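Local coordinates for protein YibA (Escherichia coli, PDB 1OYZ) that is of unknown function but folds as an all-helical HEAT-repeat protein and may have an oxidoreductase activity, at residues N172-V175 with R176-A180; K204-E207 with V208-A212; D258-L261 with Y262-D266; V227-D230 with E231-N235; K12-G15 with L16-Q19. One frame throughout, in Å; residues are numbered along the deposited sequence.

Interaction 1: N172-V175 with R176-A180; sequences NGDV and RNWAA
The guanidinium of Arg176 folds back over the start of its own helix, with Gly173 CA over one face, toward the rim, 3.4 Å from Arg176 CZ. A CB on Gly173 would come close to Arg176 NH1. The arginine chain bends at its third torsion (chi3 -70°), which turns the group toward the first turn. NE forms a salt bridge with Asp203, and NH2 is hydrogen-bonded to Asp170 O. Asn172 takes the N-cap position, and its carbonyl O accepts from Arg176 N at 3.1 Å. This is the opening turn of helix 173-186, within a run of HEAT repeats. Helices 161-168 and 206-218 pack on it through Val175 and Asn177. Further round, Asp174 and Trp178 run side by side, pointing the same way. Asp174 OD1 sits at the edge of the indole, in its plane, 3.8 Å from Trp178 CD1. Carboxylate and ring planes are only 18° apart. The indole also touches Ala149 and Ser153 of helix 142-153.

Interaction 2: K204-E207 with V208-A212; sequences KNEE and VRIEA
Asn205 and Val208 make the close-packed side of this helix start. Their side chains cross at about a right angle, with Asn205 CB 3.8 Å from Val208 CG2. The asparagine has CG anti to its backbone N (chi1 -174°), which brings OD1 back over the first turn. OD1 accepts from Val208 N at 3.2 Å. The donor stands well above the amide carbonyl plane, 51° out of it, so the bond does not follow a lone pair. A second bond to OD1, from Glu207 N, is weak. Asn205 O accepts from Arg209 N at 3.1 Å, and this donor lies in the carbonyl plane. Val208 is buried and also packs on Met200 of helix 191-200. The polar end of Arg209 is held outside the turn: NH2 forms a salt bridge with Glu231 of helix 225-232, and NE bonds to Leu201 O. The outer side is looser. Glu206 and Ile210 lie alongside each other, pointing the same way, and Glu206 OE1 comes no nearer than 4.0 Å to Ile210 CD1. Both side chains also touch Tyr238. Glu207 is exposed, yet touches Asn177 of helix 173-186. With its side chain accepting from the first turn, Asn205 is an asparagine N-cap, at the head of helix 206-218.

Interaction 3: D258-L261 with Y262-D266; sequences DTML and YKFDD
Tyr262 meets the C-terminal part of helix 254-261 with one edge of its ring. Tyr262 CD1 lies 3.3 Å from Asp258 O, and Thr259 O is also at the ring edge, in its plane. The Asp258 carboxylate stands steeply to the ring, with planes 75° apart, and OD1 is 4.1 Å from Tyr262 CE1. The backbone N of Tyr262 makes only a weak bond to Thr259 O. Leu261, just before Tyr262, packs on Ile270 and Ile274 of helix 268-277. Lys263 comes next. Its N donates to Met260 O at 2.8 Å, from well above the carbonyl plane. Its side chain leaves the turn fully extended, and NZ makes a weak bond to Lys234 O. Phe264 N donates to the same Met260 O at 3.1 Å, this time nearly along the C=O direction. The Phe264 ring turns its edge to that oxygen, and CE2 lies 4.0 Å from CB of Met260, a selenomethionine. Two backbone N-H groups thus grip Met260 O near the C-terminal end of helix 254-261, and ring edges meet carbonyl oxygens, a contact that is probably weakly favourable electrostatically.

Interaction 4: V227-D230 with E231-N235; sequences VLCD and ELKKN
This is a local contact along the last turns of helix 225-232, where the chain runs out into a loop. Glu231 N and Leu232 N donate to Val227 O and Leu228 O, each at 3.0 Å. Lys233 N bonds to Asp230 O at 3.2 Å, from above the carbonyl plane, with a weaker bond to Cys229 O. Glu231 bends at its second torsion (chi2 -63°), and its CG passes 3.4 Å from Val227 O. The helix belongs to the helical stack of this HEAT-repeat protein. Leu228 packs against helices 206-218 and 239-248, and Leu232 against helix 239-248. Within 231-235, Lys234 NZ forms a salt bridge with the buried Glu231, 2.9 Å from its OE1, on the syn side of the carboxylate. Without that carboxylate, as with an alanine here, Lys234 and Arg209 would probably lose their common partner. On the outer side, the extended Lys233 brings CE to 3.7 Å from Cys229 SG.

Interaction 5: K12-G15 with L16-Q19; sequences KEYG and LYNQ
The Tyr14 ring carries the Asn18 amide over one face. Asn18 OD1 is 3.3 Å from Tyr14 CE2, and ND2 stands 3.7 Å above the ring plane, toward its rim. The amide is steeply inclined to the ring, with the two planes 71° apart. Tyr17 meets the same ring obliquely, and its CD2 lies 3.9 Å from Tyr14 CD1. With chi1 of Tyr14 at -166°, the ring leans toward the C-terminal side, where residues three and four places on meet it. A water joins the two polar ends. It lies 3.0 Å from Tyr14 OH and accepts a weak bond from Asn18 ND2. Were Asn18 replaced by a valine, the amide would be gone, which is likely to leave the water with no ND2 donor and the Tyr14 ring less held. All this belongs to helix 14-21, an N-terminal helix that packs on helix 37-50 of the helical array. Tyr17 touches Val46 and Leu49 there and makes a cation-pi contact with Arg45, while Leu16 touches Ser42. Along the backbone, Tyr17 N donates to Glu13 O and Asn18 N to Tyr14 O, both at 2.9 Å. A second water accepts from Leu16 N and donates to Lys12 O, linking Lys12 to Leu16.

How the interactions relate
Interactions 1 to 4 form a chain of touching neighbours along the C-terminal half of the array. Interactions 1 and 2, with centres 9 Å apart, are the starts of two helices packed together: Asn177 ND2 lies 3.1 Å from Glu207 O. Interactions 2 and 4 are 14 Å apart between centres and joined by the salt bridge from Arg209 NH2 to Glu231 OE1, 2.9 Å. Interactions 4 and 3, also 14 Å apart, meet where Met260 CE packs 3.7 Å from Leu232 CB. Interaction 5 stands alone near the N-terminus, its nearest atoms about 16 Å from interaction 1. No ligand lies at any of these contacts, and none can be tied to a catalytic site.

Interaction 1: N172-V175 with R176-A180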
loop_
_atom_site.group_PDB
_atom_site.type_symbol
_atom_site.label_atom_id
_atom_site.label_comp_id
_atom_site.label_asym_id
_atom_site.label_seq_id
_atom_site.Cartn_x
_atom_site.Cartn_y
_atom_site.Cartn_z
ATOM N N ASN A 172 5.203 -12.615 4.966
ATOM C CA ASN A 172 4.021 -11.904 5.418
ATOM C C ASN A 172 2.996 -11.791 4.286
ATOM O O ASN A 172 3.323 -11.355 3.186
ATOM C CB ASN A 172 4.389 -10.516 5.911
ATOM C CG ASN A 172 3.245 -9.842 6.610
ATOM O OD1 ASN A 172 2.938 -10.140 7.763
ATOM N ND2 ASN A 172 2.591 -8.929 5.912
ATOM N N GLY A 173 1.757 -12.176 4.585
ATOM C CA GLY A 173 0.687 -12.141 3.607
ATOM C C GLY A 173 0.336 -10.750 3.147
ATOM O O GLY A 173 0.018 -10.519 1.978
ATOM N N ASP A 174 0.409 -9.811 4.081
ATOM C CA ASP A 174 0.120 -8.403 3.804
ATOM C C ASP A 174 1.159 -7.835 2.797
ATOM O O ASP A 174 0.807 -7.103 1.851
ATOM C CB ASP A 174 0.165 -7.641 5.136
ATOM C CG ASP A 174 -0.379 -6.241 5.029
ATOM O OD1 ASP A 174 0.097 -5.479 4.156
ATOM O OD2 ASP A 174 -1.288 -5.908 5.829
ATOM N N VAL A 175 2.430 -8.165 3.022
ATOM C CA VAL A 175 3.507 -7.743 2.121
ATOM C C VAL A 175 3.268 -8.342 0.708
ATOM O O VAL A 175 3.335 -7.625 -0.305
ATOM C CB VAL A 175 4.911 -8.224 2.619
ATOM C CG1 VAL A 175 5.976 -7.992 1.507
ATOM C CG2 VAL A 175 5.313 -7.466 3.890
ATOM N N ARG A 176 3.008 -9.651 0.643
ATOM C CA ARG A 176 2.757 -10.314 -0.662
ATOM C C ARG A 176 1.580 -9.647 -1.399
ATOM O O ARG A 176 1.654 -9.389 -2.608
ATOM C CB ARG A 176 2.444 -11.827 -0.494
ATOM C CG ARG A 176 3.470 -12.668 0.256
ATOM C CD ARG A 176 3.282 -14.189 -0.035
ATOM N NE ARG A 176 2.063 -14.759 0.550
ATOM C CZ ARG A 176 1.842 -14.860 1.859
ATOM N NH1 ARG A 176 0.692 -15.375 2.315
ATOM N NH2 ARG A 176 2.769 -14.451 2.724
ATOM N N ASN A 177 0.514 -9.337 -0.665
ATOM C CA ASN A 177 -0.657 -8.722 -1.275
ATOM C C ASN A 177 -0.296 -7.364 -1.893
ATOM O O ASN A 177 -0.659 -7.067 -3.040
ATOM C CB ASN A 177 -1.790 -8.601 -0.233
ATOM C CG ASN A 177 -3.109 -8.098 -0.842
ATOM O OD1 ASN A 177 -3.562 -6.990 -0.552
ATOM N ND2 ASN A 177 -3.719 -8.910 -1.686
ATOM N N TRP A 178 0.454 -6.554 -1.148
ATOM C CA TRP A 178 0.872 -5.239 -1.637
ATOM C C TRP A 178 1.752 -5.349 -2.873
ATOM O O TRP A 178 1.631 -4.558 -3.795
ATOM C CB TRP A 178 1.644 -4.481 -0.548
ATOM C CG TRP A 178 0.948 -3.268 -0.037
ATOM C CD1 TRP A 178 0.344 -3.112 1.187
ATOM C CD2 TRP A 178 0.774 -2.024 -0.734
ATOM N NE1 TRP A 178 -0.196 -1.843 1.288
ATOM C CE2 TRP A 178 0.048 -1.161 0.119
ATOM C CE3 TRP A 178 1.155 -1.559 -2.003
ATOM C CZ2 TRP A 178 -0.297 0.142 -0.252
ATOM C CZ3 TRP A 178 0.804 -0.249 -2.371
ATOM C CH2 TRP A 178 0.083 0.575 -1.496
ATOM N N ALA A 179 2.656 -6.317 -2.881
ATOM C CA ALA A 179 3.559 -6.492 -4.022
ATOM C C ALA A 179 2.739 -6.817 -5.260
ATOM O O ALA A 179 2.817 -6.122 -6.283
ATOM C CB ALA A 179 4.568 -7.631 -3.744
ATOM N N ALA A 180 1.927 -7.864 -5.137
ATOM C CA ALA A 180 1.081 -8.323 -6.233
ATOM C C ALA A 180 0.185 -7.182 -6.651
ATOM O O ALA A 180 -0.009 -6.928 -7.832
ATOM C CB ALA A 180 0.243 -9.508 -5.785
#

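Interaction 2: K204-E207 with V208-A212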
loop_
_atom_site.group_PDB
_atom_site.type_symbol
_atom_site.label_atom_id
_atom_site.label_comp_id
_atom_site.label_asym_id
_atom_site.label_seq_id
_atom_site.Cartn_x
_atom_site.Cartn_y
_atom_site.Cartn_z
ATOM N N LYS A 204 -2.238 -19.186 1.291
ATOM C CA LYS A 204 -3.186 -19.355 2.376
ATOM C C LYS A 204 -4.039 -18.113 2.582
ATOM O O LYS A 204 -5.066 -18.154 3.243
ATOM C CB LYS A 204 -2.444 -19.617 3.675
ATOM C CG LYS A 204 -1.632 -18.406 4.102
ATOM C CD LYS A 204 -0.959 -18.597 5.469
ATOM C CE LYS A 204 0.099 -19.691 5.449
ATOM N NZ LYS A 204 0.889 -19.678 6.721
ATOM N N ASN A 205 -3.584 -16.995 2.036
ATOM C CA ASN A 205 -4.268 -15.725 2.200
ATOM C C ASN A 205 -5.232 -15.451 1.057
ATOM O O ASN A 205 -4.790 -15.199 -0.059
ATOM C CB ASN A 205 -3.226 -14.608 2.273
ATOM C CG ASN A 205 -3.839 -13.264 2.583
ATOM O OD1 ASN A 205 -4.840 -12.878 2.001
ATOM N ND2 ASN A 205 -3.228 -12.539 3.500
ATOM N N GLU A 206 -6.539 -15.491 1.351
ATOM C CA GLU A 206 -7.605 -15.253 0.352
ATOM C C GLU A 206 -7.352 -13.994 -0.460
ATOM O O GLU A 206 -7.553 -13.972 -1.677
ATOM C CB GLU A 206 -8.990 -15.100 1.020
ATOM C CG GLU A 206 -9.085 -13.903 2.010
ATOM C CD GLU A 206 -10.458 -13.113 2.047
ATOM O OE1 GLU A 206 -10.978 -12.677 0.986
ATOM O OE2 GLU A 206 -10.987 -12.898 3.161
ATOM N N GLU A 207 -6.926 -12.931 0.213
ATOM C CA GLU A 207 -6.678 -11.671 -0.487
ATOM C C GLU A 207 -5.596 -11.812 -1.536
ATOM O O GLU A 207 -5.662 -11.194 -2.601
ATOM C CB GLU A 207 -6.275 -10.575 0.502
ATOM C CG GLU A 207 -7.412 -10.077 1.380
ATOM C CD GLU A 207 -6.991 -8.935 2.305
ATOM O OE1 GLU A 207 -6.358 -7.956 1.840
ATOM O OE2 GLU A 207 -7.303 -9.017 3.505
ATOM N N VAL A 208 -4.575 -12.605 -1.221
ATOM C CA VAL A 208 -3.477 -12.822 -2.164
ATOM C C VAL A 208 -3.982 -13.671 -3.358
ATOM O O VAL A 208 -3.688 -13.363 -4.501
ATOM C CB VAL A 208 -2.233 -13.520 -1.469
ATOM C CG1 VAL A 208 -1.184 -13.861 -2.510
ATOM C CG2 VAL A 208 -1.606 -12.574 -0.431
ATOM N N ARG A 209 -4.748 -14.716 -3.088
ATOM C CA ARG A 209 -5.262 -15.569 -4.165
ATOM C C ARG A 209 -6.069 -14.738 -5.141
ATOM O O ARG A 209 -6.004 -14.927 -6.364
ATOM C CB ARG A 209 -6.154 -16.675 -3.612
ATOM C CG ARG A 209 -5.457 -17.780 -2.847
ATOM C CD ARG A 209 -6.491 -18.823 -2.375
ATOM N NE ARG A 209 -7.148 -19.440 -3.521
ATOM C CZ ARG A 209 -8.465 -19.448 -3.758
ATOM N NH1 ARG A 209 -9.325 -18.865 -2.930
ATOM N NH2 ARG A 209 -8.924 -20.054 -4.846
ATOM N N ILE A 210 -6.845 -13.801 -4.608
ATOM C CA ILE A 210 -7.646 -12.942 -5.482
ATOM C C ILE A 210 -6.791 -12.101 -6.400
ATOM O O ILE A 210 -7.071 -12.025 -7.595
ATOM C CB ILE A 210 -8.604 -12.048 -4.669
ATOM C CG1 ILE A 210 -9.777 -12.899 -4.166
ATOM C CG2 ILE A 210 -9.102 -10.899 -5.529
ATOM C CD1 ILE A 210 -10.539 -12.278 -2.983
ATOM N N GLU A 211 -5.737 -11.465 -5.875
ATOM C CA GLU A 211 -4.867 -10.667 -6.745
ATOM C C GLU A 211 -4.154 -11.545 -7.806
ATOM O O GLU A 211 -3.925 -11.106 -8.945
ATOM C CB GLU A 211 -3.814 -9.895 -5.918
ATOM C CG GLU A 211 -4.376 -8.682 -5.064
ATOM C CD GLU A 211 -4.838 -7.490 -5.889
ATOM O OE1 GLU A 211 -4.198 -7.275 -6.949
ATOM O OE2 GLU A 211 -5.798 -6.731 -5.481
ATOM N N ALA A 212 -3.787 -12.773 -7.425
ATOM C CA ALA A 212 -3.121 -13.697 -8.359
ATOM C C ALA A 212 -4.106 -14.048 -9.480
ATOM O O ALA A 212 -3.763 -14.040 -10.667
ATOM C CB ALA A 212 -2.674 -14.969 -7.615
#

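Interaction 3: D258-L261 with Y262-D266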
loop_
_atom_site.group_PDB
_atom_site.type_symbol
_atom_site.label_atom_id
_atom_site.label_comp_id
_atom_site.label_asym_id
_atom_site.label_seq_id
_atom_site.Cartn_x
_atom_site.Cartn_y
_atom_site.Cartn_z
ATOM N N ASP A 258 -23.078 -18.878 -18.072
ATOM C CA ASP A 258 -24.465 -18.947 -18.490
ATOM C C ASP A 258 -25.331 -19.443 -17.320
ATOM O O ASP A 258 -26.354 -18.850 -16.988
ATOM C CB ASP A 258 -24.582 -19.878 -19.692
ATOM C CG ASP A 258 -25.976 -19.923 -20.234
ATOM O OD1 ASP A 258 -26.626 -20.988 -20.102
ATOM O OD2 ASP A 258 -26.412 -18.877 -20.771
ATOM N N THR A 259 -24.896 -20.532 -16.701
ATOM C CA THR A 259 -25.577 -21.123 -15.552
ATOM C C THR A 259 -25.807 -20.119 -14.401
ATOM O O THR A 259 -26.849 -20.143 -13.732
ATOM C CB THR A 259 -24.738 -22.285 -14.967
ATOM O OG1 THR A 259 -24.733 -23.382 -15.886
ATOM C CG2 THR A 259 -25.299 -22.743 -13.648
HETATM N N MSE A 260 -24.807 -19.270 -14.165
HETATM C CA MSE A 260 -24.846 -18.287 -13.075
HETATM C C MSE A 260 -25.883 -17.194 -13.311
HETATM O O MSE A 260 -26.430 -16.625 -12.356
HETATM C CB MSE A 260 -23.463 -17.667 -12.886
HETATM C CG MSE A 260 -22.402 -18.704 -12.522
HETATM SE SE MSE A 260 -20.650 -17.894 -12.438
HETATM C CE MSE A 260 -19.783 -18.730 -13.966
ATOM N N LEU A 261 -26.142 -16.911 -14.584
ATOM C CA LEU A 261 -27.142 -15.923 -14.953
ATOM C C LEU A 261 -28.460 -16.217 -14.211
ATOM O O LEU A 261 -29.127 -15.302 -13.726
ATOM C CB LEU A 261 -27.389 -15.946 -16.481
ATOM C CG LEU A 261 -26.369 -15.308 -17.445
ATOM C CD1 LEU A 261 -26.761 -15.570 -18.909
ATOM C CD2 LEU A 261 -26.299 -13.791 -17.186
ATOM N N TYR A 262 -28.818 -17.496 -14.101
ATOM C CA TYR A 262 -30.069 -17.867 -13.446
ATOM C C TYR A 262 -29.911 -18.099 -11.954
ATOM O O TYR A 262 -30.887 -18.372 -11.252
ATOM C CB TYR A 262 -30.643 -19.140 -14.085
ATOM C CG TYR A 262 -30.684 -19.096 -15.595
ATOM C CD1 TYR A 262 -29.540 -19.375 -16.349
ATOM C CD2 TYR A 262 -31.847 -18.716 -16.273
ATOM C CE1 TYR A 262 -29.549 -19.274 -17.745
ATOM C CE2 TYR A 262 -31.867 -18.611 -17.662
ATOM C CZ TYR A 262 -30.714 -18.887 -18.391
ATOM O OH TYR A 262 -30.729 -18.754 -19.756
ATOM N N LYS A 263 -28.681 -17.974 -11.480
ATOM C CA LYS A 263 -28.349 -18.204 -10.086
ATOM C C LYS A 263 -28.314 -16.957 -9.206
ATOM O O LYS A 263 -28.639 -17.023 -8.030
ATOM C CB LYS A 263 -26.999 -18.938 -10.018
ATOM C CG LYS A 263 -26.574 -19.412 -8.642
ATOM C CD LYS A 263 -25.267 -20.211 -8.709
ATOM C CE LYS A 263 -24.867 -20.720 -7.323
ATOM N NZ LYS A 263 -23.706 -21.660 -7.331
ATOM N N PHE A 264 -27.932 -15.823 -9.770
ATOM C CA PHE A 264 -27.829 -14.578 -8.997
ATOM C C PHE A 264 -28.844 -13.532 -9.472
ATOM O O PHE A 264 -28.977 -13.280 -10.672
ATOM C CB PHE A 264 -26.403 -14.038 -9.131
ATOM C CG PHE A 264 -25.345 -14.986 -8.604
ATOM C CD1 PHE A 264 -24.936 -14.929 -7.270
ATOM C CD2 PHE A 264 -24.786 -15.959 -9.430
ATOM C CE1 PHE A 264 -23.991 -15.825 -6.771
ATOM C CE2 PHE A 264 -23.847 -16.853 -8.942
ATOM C CZ PHE A 264 -23.442 -16.795 -7.610
ATOM N N ASP A 265 -29.546 -12.904 -8.535
ATOM C CA ASP A 265 -30.550 -11.906 -8.901
ATOM C C ASP A 265 -30.026 -10.822 -9.824
ATOM O O ASP A 265 -30.660 -10.502 -10.817
ATOM C CB ASP A 265 -31.166 -11.295 -7.646
ATOM C CG ASP A 265 -32.057 -12.279 -6.910
ATOM O OD1 ASP A 265 -32.963 -12.837 -7.562
ATOM O OD2 ASP A 265 -31.852 -12.497 -5.693
ATOM N N ASP A 266 -28.873 -10.255 -9.513
ATOM C CA ASP A 266 -28.295 -9.230 -10.382
ATOM C C ASP A 266 -27.145 -9.857 -11.163
ATOM O O ASP A 266 -26.008 -9.864 -10.701
ATOM C CB ASP A 266 -27.753 -8.085 -9.551
ATOM C CG ASP A 266 -26.864 -8.575 -8.441
ATOM O OD1 ASP A 266 -26.094 -7.757 -7.889
ATOM O OD2 ASP A 266 -26.945 -9.792 -8.118
#

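Interaction 4: V227-D230 with E231-N235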
loop_
_atom_site.group_PDB
_atom_site.type_symbol
_atom_site.label_atom_id
_atom_site.label_comp_id
_atom_site.label_asym_id
_atom_site.label_seq_id
_atom_site.Cartn_x
_atom_site.Cartn_y
_atom_site.Cartn_z
ATOM N N VAL A 227 -8.652 -23.047 -10.902
ATOM C CA VAL A 227 -9.081 -22.360 -9.684
ATOM C C VAL A 227 -10.229 -21.420 -10.020
ATOM O O VAL A 227 -11.197 -21.300 -9.278
ATOM C CB VAL A 227 -7.893 -21.580 -9.035
ATOM C CG1 VAL A 227 -7.147 -20.826 -10.117
ATOM C CG2 VAL A 227 -8.402 -20.595 -7.976
ATOM N N LEU A 228 -10.131 -20.766 -11.157
ATOM C CA LEU A 228 -11.179 -19.852 -11.549
ATOM C C LEU A 228 -12.518 -20.615 -11.583
ATOM O O LEU A 228 -13.515 -20.178 -10.992
ATOM C CB LEU A 228 -10.834 -19.249 -12.908
ATOM C CG LEU A 228 -11.507 -17.931 -13.293
ATOM C CD1 LEU A 228 -11.446 -16.938 -12.131
ATOM C CD2 LEU A 228 -10.830 -17.370 -14.527
ATOM N N CYS A 229 -12.522 -21.767 -12.256
ATOM C CA CYS A 229 -13.715 -22.613 -12.338
ATOM C C CYS A 229 -14.267 -22.908 -10.939
ATOM O O CYS A 229 -15.481 -22.797 -10.699
ATOM C CB CYS A 229 -13.381 -23.942 -13.035
ATOM S SG CYS A 229 -14.683 -25.211 -12.928
ATOM N N ASP A 230 -13.393 -23.275 -10.005
ATOM C CA ASP A 230 -13.861 -23.578 -8.659
ATOM C C ASP A 230 -14.522 -22.396 -7.954
ATOM O O ASP A 230 -15.505 -22.568 -7.241
ATOM C CB ASP A 230 -12.723 -24.058 -7.767
ATOM C CG ASP A 230 -12.115 -25.353 -8.242
ATOM O OD1 ASP A 230 -11.041 -25.712 -7.707
ATOM O OD2 ASP A 230 -12.708 -26.001 -9.134
ATOM N N GLU A 231 -13.952 -21.210 -8.137
ATOM C CA GLU A 231 -14.449 -20.008 -7.499
ATOM C C GLU A 231 -15.796 -19.610 -8.050
ATOM O O GLU A 231 -16.669 -19.158 -7.302
ATOM C CB GLU A 231 -13.452 -18.870 -7.693
ATOM C CG GLU A 231 -12.217 -19.077 -6.879
ATOM C CD GLU A 231 -12.510 -19.073 -5.401
ATOM O OE1 GLU A 231 -11.844 -19.824 -4.661
ATOM O OE2 GLU A 231 -13.416 -18.319 -4.976
ATOM N N LEU A 232 -15.981 -19.769 -9.357
ATOM C CA LEU A 232 -17.265 -19.394 -9.919
ATOM C C LEU A 232 -18.364 -20.343 -9.483
ATOM O O LEU A 232 -19.525 -20.002 -9.593
ATOM C CB LEU A 232 -17.193 -19.329 -11.456
ATOM C CG LEU A 232 -16.295 -18.236 -12.053
ATOM C CD1 LEU A 232 -15.906 -18.593 -13.492
ATOM C CD2 LEU A 232 -17.038 -16.890 -12.002
ATOM N N LYS A 233 -18.025 -21.516 -8.957
ATOM C CA LYS A 233 -19.095 -22.446 -8.566
ATOM C C LYS A 233 -19.573 -22.289 -7.130
ATOM O O LYS A 233 -20.482 -22.985 -6.682
ATOM C CB LYS A 233 -18.666 -23.896 -8.808
ATOM C CG LYS A 233 -18.458 -24.211 -10.280
ATOM C CD LYS A 233 -18.090 -25.663 -10.469
ATOM C CE LYS A 233 -18.148 -26.072 -11.934
ATOM N NZ LYS A 233 -18.085 -27.566 -12.039
ATOM N N LYS A 234 -18.971 -21.363 -6.408
ATOM C CA LYS A 234 -19.373 -21.161 -5.035
ATOM C C LYS A 234 -20.751 -20.508 -4.926
ATOM O O LYS A 234 -21.252 -19.887 -5.868
ATOM C CB LYS A 234 -18.303 -20.345 -4.317
ATOM C CG LYS A 234 -16.982 -21.120 -4.228
ATOM C CD LYS A 234 -15.910 -20.350 -3.483
ATOM C CE LYS A 234 -14.705 -21.219 -3.183
ATOM N NZ LYS A 234 -13.652 -20.428 -2.481
ATOM N N ASN A 235 -21.361 -20.689 -3.767
ATOM C CA ASN A 235 -22.668 -20.141 -3.467
ATOM C C ASN A 235 -22.540 -18.613 -3.384
ATOM O O ASN A 235 -23.397 -17.869 -3.861
ATOM C CB ASN A 235 -23.149 -20.710 -2.143
ATOM C CG ASN A 235 -24.638 -20.749 -2.056
ATOM O OD1 ASN A 235 -25.286 -21.524 -2.766
ATOM N ND2 ASN A 235 -25.210 -19.911 -1.187
#

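Interaction 5: K12-G15 with L16-Q19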
loop_
_atom_site.group_PDB
_atom_site.type_symbol
_atom_site.label_atom_id
_atom_site.label_comp_id
_atom_site.label_asym_id
_atom_site.label_seq_id
_atom_site.Cartn_x
_atom_site.Cartn_y
_atom_site.Cartn_z
ATOM N N LYS A 12 -13.786 7.947 12.791
ATOM C CA LYS A 12 -14.074 8.038 14.215
ATOM C C LYS A 12 -13.129 8.991 14.938
ATOM O O LYS A 12 -13.443 9.485 16.016
ATOM C CB LYS A 12 -14.003 6.653 14.870
ATOM C CG LYS A 12 -15.335 5.901 14.912
ATOM C CD LYS A 12 -15.795 5.419 13.547
ATOM C CE LYS A 12 -17.031 4.534 13.671
ATOM N NZ LYS A 12 -16.785 3.368 14.581
ATOM N N GLU A 13 -11.980 9.262 14.338
ATOM C CA GLU A 13 -11.009 10.149 14.965
ATOM C C GLU A 13 -11.214 11.608 14.581
ATOM O O GLU A 13 -10.671 12.505 15.227
ATOM C CB GLU A 13 -9.595 9.741 14.566
ATOM C CG GLU A 13 -9.390 8.251 14.544
ATOM C CD GLU A 13 -7.974 7.852 14.174
ATOM O OE1 GLU A 13 -7.713 6.632 14.113
ATOM O OE2 GLU A 13 -7.122 8.743 13.947
ATOM N N TYR A 14 -11.998 11.847 13.536
ATOM C CA TYR A 14 -12.221 13.210 13.062
ATOM C C TYR A 14 -12.566 14.182 14.192
ATOM O O TYR A 14 -11.945 15.241 14.318
ATOM C CB TYR A 14 -13.314 13.224 11.987
ATOM C CG TYR A 14 -13.380 14.525 11.210
ATOM C CD1 TYR A 14 -12.276 14.990 10.483
ATOM C CD2 TYR A 14 -14.548 15.287 11.196
ATOM C CE1 TYR A 14 -12.337 16.187 9.758
ATOM C CE2 TYR A 14 -14.625 16.484 10.475
ATOM C CZ TYR A 14 -13.520 16.928 9.762
ATOM O OH TYR A 14 -13.606 18.124 9.075
ATOM N N GLY A 15 -13.546 13.813 15.012
ATOM C CA GLY A 15 -13.945 14.662 16.122
ATOM C C GLY A 15 -12.768 15.138 16.957
ATOM O O GLY A 15 -12.605 16.332 17.220
ATOM N N LEU A 16 -11.926 14.197 17.349
ATOM C CA LEU A 16 -10.756 14.485 18.157
ATOM C C LEU A 16 -9.750 15.321 17.370
ATOM O O LEU A 16 -9.063 16.174 17.916
ATOM C CB LEU A 16 -10.130 13.162 18.606
ATOM C CG LEU A 16 -9.036 13.138 19.683
ATOM C CD1 LEU A 16 -7.716 13.115 19.014
ATOM C CD2 LEU A 16 -9.144 14.312 20.646
ATOM N N TYR A 17 -9.674 15.071 16.081
ATOM C CA TYR A 17 -8.751 15.806 15.239
ATOM C C TYR A 17 -9.155 17.299 15.220
ATOM O O TYR A 17 -8.295 18.190 15.350
ATOM C CB TYR A 17 -8.760 15.189 13.853
ATOM C CG TYR A 17 -8.132 16.033 12.780
ATOM C CD1 TYR A 17 -6.756 16.217 12.725
ATOM C CD2 TYR A 17 -8.925 16.591 11.770
ATOM C CE1 TYR A 17 -6.162 16.923 11.682
ATOM C CE2 TYR A 17 -8.362 17.307 10.722
ATOM C CZ TYR A 17 -6.979 17.461 10.681
ATOM O OH TYR A 17 -6.423 18.110 9.625
ATOM N N ASN A 18 -10.457 17.556 15.098
ATOM C CA ASN A 18 -10.969 18.932 15.111
ATOM C C ASN A 18 -10.718 19.577 16.459
ATOM O O ASN A 18 -10.458 20.770 16.524
ATOM C CB ASN A 18 -12.465 18.980 14.824
ATOM C CG ASN A 18 -12.788 18.712 13.386
ATOM O OD1 ASN A 18 -13.934 18.443 13.052
ATOM N ND2 ASN A 18 -11.789 18.786 12.518
ATOM N N GLN A 19 -10.801 18.815 17.543
ATOM C CA GLN A 19 -10.521 19.419 18.844
ATOM C C GLN A 19 -9.070 19.884 18.892
ATOM O O GLN A 19 -8.791 20.982 19.366
ATOM C CB GLN A 19 -10.728 18.435 19.995
ATOM C CG GLN A 19 -12.127 18.363 20.554
ATOM C CD GLN A 19 -12.192 17.455 21.770
ATOM O OE1 GLN A 19 -11.868 16.272 21.690
ATOM N NE2 GLN A 19 -12.593 18.008 22.902
HETATM O O HOH W 1 -13.134 11.885 17.692
HETATM O O HOH W 2 -11.809 20.157 10.285
#